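Local coordinates for Crh-like protein 5 (Neosartorya fumigata, PDB 6IBU), which cleaves chitin and transfers it to 1,6-beta-glucan or to another chitin chain, cross-linking the polysaccharides of the fungal cell wall and septa, at residues F66-G71 against V219-A224. Sequence-based numbering, arbitrary orientation.
Sequences FYFFFG and VRIENA
Gly71 meets Asn223 as an antiparallel non-hydrogen-bonded pair, their CA atoms 4.9 Å apart, where the loop 66-71 runs into strand 71-78 and strand 212-223 ends. One residue further along, Ala224 N gives a nearly straight hydrogen bond to Phe70 O (2.9 Å, 168°). Gly71 CA also comes within 3.2 Å of Glu222 O as a CA-H...O contact; a CB on Gly71 would run into that same oxygen, and its backbone angles also favour a residue without one.

Asn223 ties the loop down from the other strand. With CG anti to its backbone N (chi1 -173°), the carboxamide comes up against Phe68 CB, and Asn223 OD1 accepts from Phe69 N at 3.1 Å, the donor lying well above the carbonyl plane. OD1 also accepts from Asn225 N, while ND2 is bound by Leu17 O and Tyr230 OH, which gives both ends of this buried amide partners.

This is the GH16 catalytic domain, a beta-sandwich of the concanavalin clan, and the loop crosses from strand 61-64 in one sheet to strand 71-78 in the other. Ile221 lies between the sheets, touching Leu181 of strand 179-187, and divides its two branches between two rings. Ile221 CG2 sits over one face of Phe68, 3.8 Å from the ring centroid, in a CH-pi contact shifted toward the rim. Ile221 CD1 meets the edge of Phe66 instead, tip to tip, 3.6 Å from Phe66 CE1. Trp146 meets Phe68 edge-to-face, and Tyr22 packs against Phe66. Nearer the surface, Phe70 CB rests against Ala224 CB. Tyr67 turns away from strand 212-223, its OH hydrogen-bonded to Asp94 and its side chain about 8 Å from that of the chitin-binding Arg182.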
ATOM      1  N   PHE A  66      -1.318  -9.583   9.663  1.00 21.94           N
ATOM      2  CA  PHE A  66      -2.693 -10.008   9.319  1.00 21.78           C
ATOM      3  C   PHE A  66      -3.089  -9.490   7.938  1.00 21.11           C
ATOM      4  O   PHE A  66      -2.472  -8.543   7.412  1.00 19.76           O
ATOM      5  CB  PHE A  66      -3.683  -9.466  10.351  1.00 22.11           C
ATOM      6  CG  PHE A  66      -3.537  -7.985  10.584  1.00 22.78           C
ATOM      7  CD1 PHE A  66      -4.180  -7.069   9.769  1.00 23.30           C
ATOM      8  CD2 PHE A  66      -2.730  -7.503  11.604  1.00 24.08           C
ATOM      9  CE1 PHE A  66      -4.065  -5.709   9.997  1.00 24.43           C
ATOM     10  CE2 PHE A  66      -2.600  -6.138  11.821  1.00 24.88           C
ATOM     11  CZ  PHE A  66      -3.277  -5.243  11.026  1.00 25.27           C
ATOM     12  N   TYR A  67      -4.122 -10.128   7.386  1.00 19.99           N
ATOM     13  CA  TYR A  67      -4.867  -9.720   6.176  1.00 20.70           C
ATOM     14  C   TYR A  67      -6.262  -9.316   6.632  1.00 19.30           C
ATOM     15  O   TYR A  67      -6.722  -9.860   7.620  1.00 19.61           O
ATOM     16  CB  TYR A  67      -4.997 -10.860   5.167  1.00 21.98           C
ATOM     17  CG  TYR A  67      -3.702 -11.285   4.540  1.00 23.74           C
ATOM     18  CD1 TYR A  67      -2.734 -11.938   5.287  1.00 25.57           C
ATOM     19  CD2 TYR A  67      -3.457 -11.088   3.189  1.00 25.16           C
ATOM     20  CE1 TYR A  67      -1.541 -12.352   4.719  1.00 24.53           C
ATOM     21  CE2 TYR A  67      -2.263 -11.495   2.612  1.00 25.76           C
ATOM     22  CZ  TYR A  67      -1.305 -12.131   3.379  1.00 23.64           C
ATOM     23  OH  TYR A  67      -0.138 -12.532   2.812  1.00 24.78           O
ATOM     24  N   PHE A  68      -6.888  -8.378   5.942  1.00 18.46           N
ATOM     25  CA  PHE A  68      -8.308  -8.018   6.144  1.00 17.97           C
ATOM     26  C   PHE A  68      -9.025  -8.224   4.808  1.00 17.90           C
ATOM     27  O   PHE A  68      -8.374  -8.225   3.763  1.00 17.17           O
ATOM     28  CB  PHE A  68      -8.407  -6.628   6.762  1.00 17.86           C
ATOM     29  CG  PHE A  68      -8.095  -5.470   5.861  1.00 17.88           C
ATOM     30  CD1 PHE A  68      -6.792  -5.144   5.552  1.00 17.82           C
ATOM     31  CD2 PHE A  68      -9.110  -4.638   5.420  1.00 18.05           C
ATOM     32  CE1 PHE A  68      -6.522  -4.056   4.740  1.00 18.66           C
ATOM     33  CE2 PHE A  68      -8.835  -3.562   4.602  1.00 18.19           C
ATOM     34  CZ  PHE A  68      -7.544  -3.262   4.272  1.00 18.09           C
ATOM     35  N   PHE A  69     -10.327  -8.482   4.872  1.00 18.58           N
ATOM     36  CA  PHE A  69     -11.157  -8.881   3.716  1.00 17.58           C
ATOM     37  C   PHE A  69     -12.295  -7.892   3.594  1.00 17.35           C
ATOM     38  O   PHE A  69     -13.338  -8.093   4.248  1.00 20.84           O
ATOM     39  CB  PHE A  69     -11.670 -10.301   3.899  1.00 19.06           C
ATOM     40  CG  PHE A  69     -12.339 -10.903   2.690  1.00 18.82           C
ATOM     41  CD1 PHE A  69     -11.949 -10.550   1.411  1.00 18.79           C
ATOM     42  CD2 PHE A  69     -13.330 -11.853   2.845  1.00 18.51           C
ATOM     43  CE1 PHE A  69     -12.540 -11.136   0.307  1.00 20.39           C
ATOM     44  CE2 PHE A  69     -13.917 -12.448   1.740  1.00 19.87           C
ATOM     45  CZ  PHE A  69     -13.515 -12.089   0.478  1.00 20.13           C
ATOM     46  N   PHE A  70     -12.080  -6.863   2.789  1.00 16.02           N
ATOM     47  CA  PHE A  70     -12.948  -5.673   2.610  1.00 16.04           C
ATOM     48  C   PHE A  70     -12.873  -4.817   3.863  1.00 16.53           C
ATOM     49  O   PHE A  70     -12.490  -5.313   4.921  1.00 16.63           O
ATOM     50  CB  PHE A  70     -14.385  -6.054   2.254  1.00 15.81           C
ATOM     51  CG  PHE A  70     -14.463  -6.765   0.930  1.00 16.17           C
ATOM     52  CD1 PHE A  70     -14.178  -6.060  -0.229  1.00 16.92           C
ATOM     53  CD2 PHE A  70     -14.770  -8.114   0.827  1.00 16.79           C
ATOM     54  CE1 PHE A  70     -14.191  -6.672  -1.471  1.00 16.61           C
ATOM     55  CE2 PHE A  70     -14.796  -8.726  -0.421  1.00 17.71           C
ATOM     56  CZ  PHE A  70     -14.510  -8.004  -1.567  1.00 16.90           C
ATOM     57  N   GLY A  71     -13.217  -3.548   3.715  1.00 16.74           N
ATOM     58  CA  GLY A  71     -13.261  -2.583   4.821  1.00 18.32           C
ATOM     59  C   GLY A  71     -12.511  -1.320   4.445  1.00 19.09           C
ATOM     60  O   GLY A  71     -12.843  -0.703   3.420  1.00 19.35           O
ATOM     61  N   VAL A 219      -2.036   4.399  11.666  1.00 19.29           N
ATOM     62  CA  VAL A 219      -2.754   3.456  10.772  1.00 19.84           C
ATOM     63  C   VAL A 219      -4.082   3.067  11.416  1.00 20.07           C
ATOM     64  O   VAL A 219      -4.081   2.691  12.582  1.00 18.84           O
ATOM     65  CB  VAL A 219      -1.882   2.239  10.460  1.00 19.10           C
ATOM     66  CG1 VAL A 219      -2.690   1.102   9.858  1.00 19.55           C
ATOM     67  CG2 VAL A 219      -0.747   2.645   9.545  1.00 19.45           C
ATOM     68  N   ARG A 220      -5.168   3.146  10.651  1.00 21.06           N
ATOM     69  CA  ARG A 220      -6.481   2.584  11.033  1.00 23.24           C
ATOM     70  C   ARG A 220      -6.898   1.567   9.975  1.00 22.32           C
ATOM     71  O   ARG A 220      -7.000   1.948   8.805  1.00 21.84           O
ATOM     72  CB  ARG A 220      -7.510   3.699  11.177  1.00 28.05           C
ATOM     73  CG  ARG A 220      -8.881   3.197  11.596  1.00 32.69           C
ATOM     74  CD  ARG A 220      -9.917   4.293  11.521  1.00 39.06           C
ATOM     75  NE  ARG A 220     -11.220   3.773  11.928  1.00 43.36           N
ATOM     76  CZ  ARG A 220     -11.609   3.588  13.188  1.00 45.21           C
ATOM     77  NH1 ARG A 220     -10.807   3.892  14.197  1.00 46.51           N
ATOM     78  NH2 ARG A 220     -12.822   3.120  13.436  1.00 45.62           N
ATOM     79  N   ILE A 221      -7.115   0.316  10.365  1.00 20.75           N
ATOM     80  CA  ILE A 221      -7.742  -0.694   9.471  1.00 19.52           C
ATOM     81  C   ILE A 221      -9.090  -1.107  10.056  1.00 19.98           C
ATOM     82  O   ILE A 221      -9.168  -1.439  11.258  1.00 18.85           O
ATOM     83  CB  ILE A 221      -6.814  -1.892   9.236  1.00 18.62           C
ATOM     84  CG1 ILE A 221      -5.589  -1.466   8.422  1.00 18.72           C
ATOM     85  CG2 ILE A 221      -7.586  -3.028   8.577  1.00 18.05           C
ATOM     86  CD1 ILE A 221      -4.530  -2.529   8.302  1.00 19.37           C
ATOM     87  N   GLU A 222     -10.116  -1.088   9.216  1.00 21.89           N
ATOM     88  CA  GLU A 222     -11.452  -1.655   9.528  1.00 23.42           C
ATOM     89  C   GLU A 222     -11.625  -2.907   8.687  1.00 21.08           C
ATOM     90  O   GLU A 222     -11.418  -2.823   7.482  1.00 20.48           O
ATOM     91  CB  GLU A 222     -12.543  -0.656   9.205  1.00 26.79           C
ATOM     92  CG  GLU A 222     -12.454   0.588  10.049  1.00 31.93           C
ATOM     93  CD  GLU A 222     -13.590   1.559   9.803  1.00 36.17           C
ATOM     94  OE1 GLU A 222     -14.396   1.299   8.867  1.00 37.54           O
ATOM     95  OE2 GLU A 222     -13.675   2.565  10.550  1.00 41.68           O
ATOM     96  N   ASN A 223     -11.852  -4.039   9.331  1.00 20.08           N
ATOM     97  CA  ASN A 223     -12.013  -5.332   8.637  1.00 19.60           C
ATOM     98  C   ASN A 223     -13.518  -5.587   8.546  1.00 21.70           C
ATOM     99  O   ASN A 223     -14.148  -5.780   9.602  1.00 25.00           O
ATOM    100  CB  ASN A 223     -11.253  -6.445   9.344  1.00 18.93           C
ATOM    101  CG  ASN A 223     -11.261  -7.735   8.555  1.00 19.28           C
ATOM    102  OD1 ASN A 223     -11.901  -7.821   7.506  1.00 18.23           O
ATOM    103  ND2 ASN A 223     -10.538  -8.733   9.045  1.00 17.72           N
ATOM    104  N   ALA A 224     -14.063  -5.572   7.335  1.00 21.45           N
ATOM    105  CA  ALA A 224     -15.495  -5.820   7.048  1.00 22.85           C
ATOM    106  C   ALA A 224     -15.850  -7.259   7.455  1.00 21.51           C
ATOM    107  O   ALA A 224     -17.010  -7.498   7.828  1.00 21.77           O
ATOM    108  CB  ALA A 224     -15.787  -5.562   5.576  1.00 21.20           C
TER